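Side-chain contacts in type II secretion chaperone CpaB (Acinetobacter nosocomialis M2, PDB 6O38), which binds the secreted metalloprotease CpaA as its chaperone, probably assisting its export by the type II secretion system: residues Thr85-Met90 against Gly94-Gly99; Phe128-Ser133 against His137-Gln142. One frame throughout, in Å; residues are numbered along the deposited sequence.

Interaction 1 (Thr85-Met90 against Gly94-Gly99); sequences TVKFQM and GINRTG
The carboxamides of Gln89 and Asn96 stand side by side, pointing the same way from a non-hydrogen-bonded pair of an antiparallel beta hairpin, yet their planes are turned 69° apart. Asn96 OD1 lies 3.5 Å from Gln89 CG. The reach comes from Asn96 CG lying anti to the backbone N (chi1 -179°), which carries the amide toward the facing strand. On the reverse side of the hairpin the Phe88 ring meets Arg97 O obliquely; it also meets the Phe128 ring edge-to-face and packs on Phe45. The Arg97 guanidinium forms a salt bridge with Glu146 and a cation-pi contact with Phe118, whereas Asn96 N donates to Glu70 of the CpaA chain, so this strand also meets the substrate.

Beside Asn96 on the same side, the extended Lys87 chain passes obliquely over the methyl of Thr98: CG2 of Thr98 is 3.6 Å from Lys87 CG and 3.7 Å from Lys87 CE. Thr98 OG1 is hydrogen-bonded to Asp119 OD2.

The hairpin illustrates how a G1 beta bulge, with Gly94 and Ile95 both facing Met90, lies at the turn end of the pairing. Selenomethionine Met90 bends at its last torsion (chi3 -77°), bringing CE to 3.6 Å from Ile95 CG2, while Met90 N donates in the carbonyl plane to Ile95 O at 2.8 Å.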
loop_
_atom_site.group_PDB
_atom_site.type_symbol
_atom_site.label_atom_id
_atom_site.label_comp_id
_atom_site.label_asym_id
_atom_site.label_seq_id
_atom_site.Cartn_x
_atom_site.Cartn_y
_atom_site.Cartn_z
ATOM N N THR G 85 6.952 16.222 10.713
ATOM C CA THR G 85 6.740 14.803 10.966
ATOM C C THR G 85 5.296 14.539 11.376
ATOM O O THR G 85 4.710 15.290 12.161
ATOM C CB THR G 85 7.698 14.306 12.051
ATOM O OG1 THR G 85 9.052 14.527 11.632
ATOM C CG2 THR G 85 7.500 12.820 12.314
ATOM N N VAL G 86 4.730 13.461 10.836
ATOM C CA VAL G 86 3.354 13.058 11.097
ATOM C C VAL G 86 3.344 11.571 11.427
ATOM O O VAL G 86 4.081 10.788 10.817
ATOM C CB VAL G 86 2.441 13.380 9.892
ATOM C CG1 VAL G 86 1.496 12.230 9.585
ATOM C CG2 VAL G 86 1.661 14.661 10.148
ATOM N N LYS G 87 2.518 11.184 12.398
ATOM C CA LYS G 87 2.492 9.823 12.917
ATOM C C LYS G 87 1.087 9.243 12.812
ATOM O O LYS G 87 0.097 9.938 13.057
ATOM C CB LYS G 87 2.961 9.793 14.377
ATOM C CG LYS G 87 3.198 8.404 14.943
ATOM C CD LYS G 87 3.870 8.498 16.303
ATOM C CE LYS G 87 4.696 7.261 16.605
ATOM N NZ LYS G 87 5.571 7.469 17.792
ATOM N N PHE G 88 1.011 7.963 12.451
ATOM C CA PHE G 88 -0.246 7.231 12.367
ATOM C C PHE G 88 -0.216 6.058 13.337
ATOM O O PHE G 88 0.785 5.339 13.423
ATOM C CB PHE G 88 -0.501 6.712 10.946
ATOM C CG PHE G 88 -0.568 7.792 9.905
ATOM C CD1 PHE G 88 -1.763 8.440 9.635
ATOM C CD2 PHE G 88 0.560 8.150 9.185
ATOM C CE1 PHE G 88 -1.829 9.430 8.672
ATOM C CE2 PHE G 88 0.500 9.139 8.222
ATOM C CZ PHE G 88 -0.695 9.780 7.966
ATOM N N GLN G 89 -1.316 5.863 14.064
ATOM C CA GLN G 89 -1.446 4.756 15.007
ATOM C C GLN G 89 -2.743 4.011 14.719
ATOM O O GLN G 89 -3.835 4.540 14.949
ATOM C CB GLN G 89 -1.405 5.246 16.454
ATOM C CG GLN G 89 -0.001 5.529 16.963
ATOM C CD GLN G 89 0.051 5.716 18.465
ATOM O OE1 GLN G 89 -0.975 5.917 19.114
ATOM N NE2 GLN G 89 1.251 5.644 19.028
HETATM N N MSE G 90 -2.614 2.789 14.213
HETATM C CA MSE G 90 -3.746 1.919 13.918
HETATM C C MSE G 90 -3.446 0.515 14.432
HETATM O O MSE G 90 -3.557 -0.463 13.692
HETATM C CB MSE G 90 -4.044 1.910 12.419
HETATM C CG MSE G 90 -4.699 3.191 11.929
HETATM SE SE MSE G 90 -4.626 3.418 10.000
HETATM C CE MSE G 90 -2.764 3.964 9.854
ATOM N N GLY G 94 -2.142 -3.190 12.926
ATOM C CA GLY G 94 -0.711 -3.401 12.871
ATOM C C GLY G 94 0.089 -2.273 12.265
ATOM O O GLY G 94 1.198 -2.512 11.777
ATOM N N ILE G 95 -0.429 -1.049 12.280
ATOM C CA ILE G 95 0.245 0.102 11.690
ATOM C C ILE G 95 0.633 1.059 12.807
ATOM O O ILE G 95 -0.234 1.592 13.510
ATOM C CB ILE G 95 -0.634 0.805 10.646
ATOM C CG1 ILE G 95 -1.115 -0.197 9.599
ATOM C CG2 ILE G 95 0.143 1.927 9.980
ATOM C CD1 ILE G 95 0.004 -0.839 8.809
ATOM N N ASN G 96 1.938 1.274 12.968
ATOM C CA ASN G 96 2.466 2.222 13.951
ATOM C C ASN G 96 3.775 2.769 13.377
ATOM O O ASN G 96 4.835 2.162 13.535
ATOM C CB ASN G 96 2.673 1.559 15.305
ATOM C CG ASN G 96 3.193 2.521 16.351
ATOM O OD1 ASN G 96 2.882 3.711 16.328
ATOM N ND2 ASN G 96 3.996 2.009 17.274
ATOM N N ARG G 97 3.683 3.918 12.712
ATOM C CA ARG G 97 4.824 4.458 11.985
ATOM C C ARG G 97 4.656 5.962 11.835
ATOM O O ARG G 97 3.574 6.514 12.048
ATOM C CB ARG G 97 4.973 3.785 10.618
ATOM C CG ARG G 97 3.810 4.040 9.672
ATOM C CD ARG G 97 3.531 2.818 8.818
ATOM N NE ARG G 97 4.743 2.313 8.181
ATOM C CZ ARG G 97 4.844 1.115 7.616
ATOM N NH1 ARG G 97 3.805 0.292 7.612
ATOM N NH2 ARG G 97 5.987 0.736 7.060
ATOM N N THR G 98 5.749 6.617 11.457
ATOM C CA THR G 98 5.789 8.056 11.252
ATOM C C THR G 98 6.039 8.371 9.782
ATOM O O THR G 98 6.414 7.506 8.984
ATOM C CB THR G 98 6.870 8.705 12.125
ATOM O OG1 THR G 98 8.144 8.118 11.829
ATOM C CG2 THR G 98 6.557 8.506 13.598
ATOM N N GLY G 99 5.828 9.638 9.432
ATOM C CA GLY G 99 6.034 10.101 8.073
ATOM C C GLY G 99 6.258 11.594 8.062
ATOM O O GLY G 99 6.089 12.278 9.074
#

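Interaction 2 (Phe128-Ser133 against His137-Gln142); sequences FTITQS and HYTIMQ
Thr129 and Gln142 pair in an antiparallel beta hairpin in the middle of the chaperone's sheet, and its backbone bonds set the framework. Each of the two donates to the other, Thr129 N to Gln142 O and Gln142 N to Thr129 O, both at 2.9 Å. Thr131 and Ile140 repeat the exchange, with Ile140 N reaching Thr131 O at an N-H...O angle of 175°. Toward the turn, Ser133 N donates to Tyr138 O.

Among the side chains one polar bond spans the strands. Thr139 OG1 donates to Gln132 OE1 at 3.0 Å, approaching from above the carbonyl plane, 37° out of it. The glutamine gets there by stretching out, its CG trans to the backbone N (chi1 179°). Tyr72 OH bonds the same OE1, so this buried oxygen has two hydroxyl partners.

Apolar packing continues along that face. Ile130 and selenomethionine Met141 run alongside each other, Ile130 CG1 lying 3.9 Å from Met141 CG, and Ile130 CG2 meets the Thr139 methyl, CG2, at 3.7 Å. The Met141 side chain also packs on Tyr72, Ala152 and Ile154.

On the reverse face Thr129 OG1 rests against the stem of Gln142, 3.3 Å from its CB, and the substrate arrives: Thr131 OG1 is hydrogen-bonded to Glu400 of the CpaA chain, and Ile140 packs on that residue. The chemistry is consistent with one face packing within the chaperone, where a glutamine oxygen has two hydrogen-bonding hydroxyl partners, and the other, with Thr131 and Ile140, meeting CpaA.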
loop_
_atom_site.group_PDB
_atom_site.type_symbol
_atom_site.label_atom_id
_atom_site.label_comp_id
_atom_site.label_asym_id
_atom_site.label_seq_id
_atom_site.Cartn_x
_atom_site.Cartn_y
_atom_site.Cartn_z
ATOM N N PHE G 128 1.159 8.670 1.790
ATOM C CA PHE G 128 -0.166 8.938 2.323
ATOM C C PHE G 128 -0.634 10.306 1.851
ATOM O O PHE G 128 0.169 11.175 1.502
ATOM C CB PHE G 128 -0.192 8.864 3.859
ATOM C CG PHE G 128 0.674 9.890 4.537
ATOM C CD1 PHE G 128 1.999 9.614 4.825
ATOM C CD2 PHE G 128 0.157 11.124 4.897
ATOM C CE1 PHE G 128 2.797 10.554 5.449
ATOM C CE2 PHE G 128 0.950 12.068 5.521
ATOM C CZ PHE G 128 2.271 11.783 5.798
ATOM N N THR G 129 -1.953 10.487 1.841
ATOM C CA THR G 129 -2.564 11.741 1.426
ATOM C C THR G 129 -3.662 12.105 2.412
ATOM O O THR G 129 -4.415 11.237 2.861
ATOM C CB THR G 129 -3.161 11.668 0.009
ATOM O OG1 THR G 129 -4.309 10.809 0.013
ATOM C CG2 THR G 129 -2.140 11.148 -0.994
ATOM N N ILE G 130 -3.749 13.391 2.739
ATOM C CA ILE G 130 -4.808 13.926 3.586
ATOM C C ILE G 130 -5.451 15.066 2.813
ATOM O O ILE G 130 -4.821 16.109 2.595
ATOM C CB ILE G 130 -4.288 14.410 4.946
ATOM C CG1 ILE G 130 -3.735 13.238 5.759
ATOM C CG2 ILE G 130 -5.393 15.118 5.717
ATOM C CD1 ILE G 130 -2.989 13.660 7.006
ATOM N N THR G 131 -6.699 14.874 2.402
ATOM C CA THR G 131 -7.440 15.861 1.631
ATOM C C THR G 131 -8.596 16.356 2.490
ATOM O O THR G 131 -9.424 15.556 2.942
ATOM C CB THR G 131 -7.944 15.261 0.319
ATOM O OG1 THR G 131 -6.932 14.408 -0.231
ATOM C CG2 THR G 131 -8.232 16.355 -0.680
ATOM N N GLN G 132 -8.650 17.666 2.710
ATOM C CA GLN G 132 -9.500 18.247 3.739
ATOM C C GLN G 132 -10.272 19.433 3.183
ATOM O O GLN G 132 -9.686 20.324 2.561
ATOM C CB GLN G 132 -8.659 18.689 4.939
ATOM C CG GLN G 132 -9.443 19.328 6.065
ATOM C CD GLN G 132 -8.642 19.401 7.348
ATOM O OE1 GLN G 132 -8.214 18.379 7.886
ATOM N NE2 GLN G 132 -8.422 20.614 7.839
ATOM N N SER G 133 -11.580 19.439 3.412
ATOM C CA SER G 133 -12.424 20.586 3.113
ATOM C C SER G 133 -12.592 21.431 4.368
ATOM O O SER G 133 -12.761 20.898 5.469
ATOM C CB SER G 133 -13.794 20.142 2.596
ATOM O OG SER G 133 -14.720 21.215 2.604
ATOM N N HIS G 137 -16.526 20.414 7.539
ATOM C CA HIS G 137 -15.432 19.846 8.318
ATOM C C HIS G 137 -15.282 18.371 7.973
ATOM O O HIS G 137 -15.633 17.491 8.767
ATOM C CB HIS G 137 -15.663 20.048 9.817
ATOM C CG HIS G 137 -15.672 21.487 10.235
ATOM N ND1 HIS G 137 -16.658 22.368 9.849
ATOM C CD2 HIS G 137 -14.810 22.199 11.000
ATOM C CE1 HIS G 137 -16.405 23.560 10.360
ATOM N NE2 HIS G 137 -15.289 23.485 11.062
ATOM N N TYR G 138 -14.755 18.106 6.780
ATOM C CA TYR G 138 -14.726 16.780 6.182
ATOM C C TYR G 138 -13.318 16.497 5.682
ATOM O O TYR G 138 -12.736 17.314 4.962
ATOM C CB TYR G 138 -15.739 16.709 5.033
ATOM C CG TYR G 138 -15.909 15.354 4.392
ATOM C CD1 TYR G 138 -16.760 14.408 4.945
ATOM C CD2 TYR G 138 -15.243 15.031 3.218
ATOM C CE1 TYR G 138 -16.932 13.171 4.357
ATOM C CE2 TYR G 138 -15.408 13.798 2.621
ATOM C CZ TYR G 138 -16.253 12.871 3.195
ATOM O OH TYR G 138 -16.420 11.641 2.604
ATOM N N THR G 139 -12.775 15.344 6.067
ATOM C CA THR G 139 -11.410 14.970 5.726
ATOM C C THR G 139 -11.378 13.519 5.273
ATOM O O THR G 139 -12.001 12.653 5.894
ATOM C CB THR G 139 -10.463 15.167 6.921
ATOM O OG1 THR G 139 -10.502 16.534 7.344
ATOM C CG2 THR G 139 -9.035 14.802 6.544
ATOM N N ILE G 140 -10.651 13.260 4.187
ATOM C CA ILE G 140 -10.443 11.915 3.666
ATOM C C ILE G 140 -8.953 11.612 3.702
ATOM O O ILE G 140 -8.137 12.436 3.273
ATOM C CB ILE G 140 -11.001 11.767 2.239
ATOM C CG1 ILE G 140 -12.526 11.645 2.273
ATOM C CG2 ILE G 140 -10.385 10.565 1.537
ATOM C CD1 ILE G 140 -13.153 11.423 0.916
HETATM N N MSE G 141 -8.600 10.436 4.215
HETATM C CA MSE G 141 -7.203 10.018 4.271
HETATM C C MSE G 141 -6.965 8.723 3.510
HETATM O O MSE G 141 -7.739 7.773 3.618
HETATM C CB MSE G 141 -6.750 9.839 5.719
HETATM C CG MSE G 141 -6.863 11.085 6.563
HETATM SE SE MSE G 141 -6.066 10.829 8.316
HETATM C CE MSE G 141 -6.727 12.454 9.148
ATOM N N GLN G 142 -5.880 8.692 2.740
ATOM C CA GLN G 142 -5.439 7.494 2.036
ATOM C C GLN G 142 -4.074 7.108 2.588
ATOM O O GLN G 142 -3.094 7.830 2.385
ATOM C CB GLN G 142 -5.368 7.732 0.528
ATOM C CG GLN G 142 -6.680 8.148 -0.108
ATOM C CD GLN G 142 -6.550 8.373 -1.600
ATOM O OE1 GLN G 142 -5.531 8.037 -2.204
ATOM N NE2 GLN G 142 -7.583 8.947 -2.206
#

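From the N terminus, interaction 1 comes first: Thr85-Met90 turns back over three residues to pair with Gly94-Gly99, closing a short hairpin loop. The chain continues along strand 95-106 and back through strand 111-118 before interaction 2 closes a second loop, again of three residues, between Phe128-Ser133 and His137-Gln142. The two are in series and neither nest nor cross. Interaction 1 uses strand 85-90, at one end of the sheet, interaction 2 the middle of the same antiparallel sheet, yet they touch: the Phe128 ring packs with CZ 3.9 Å from Val86 CG1 and CE1 4.2 Å from Gly99 CA. Both hairpins also contact the CpaA chain.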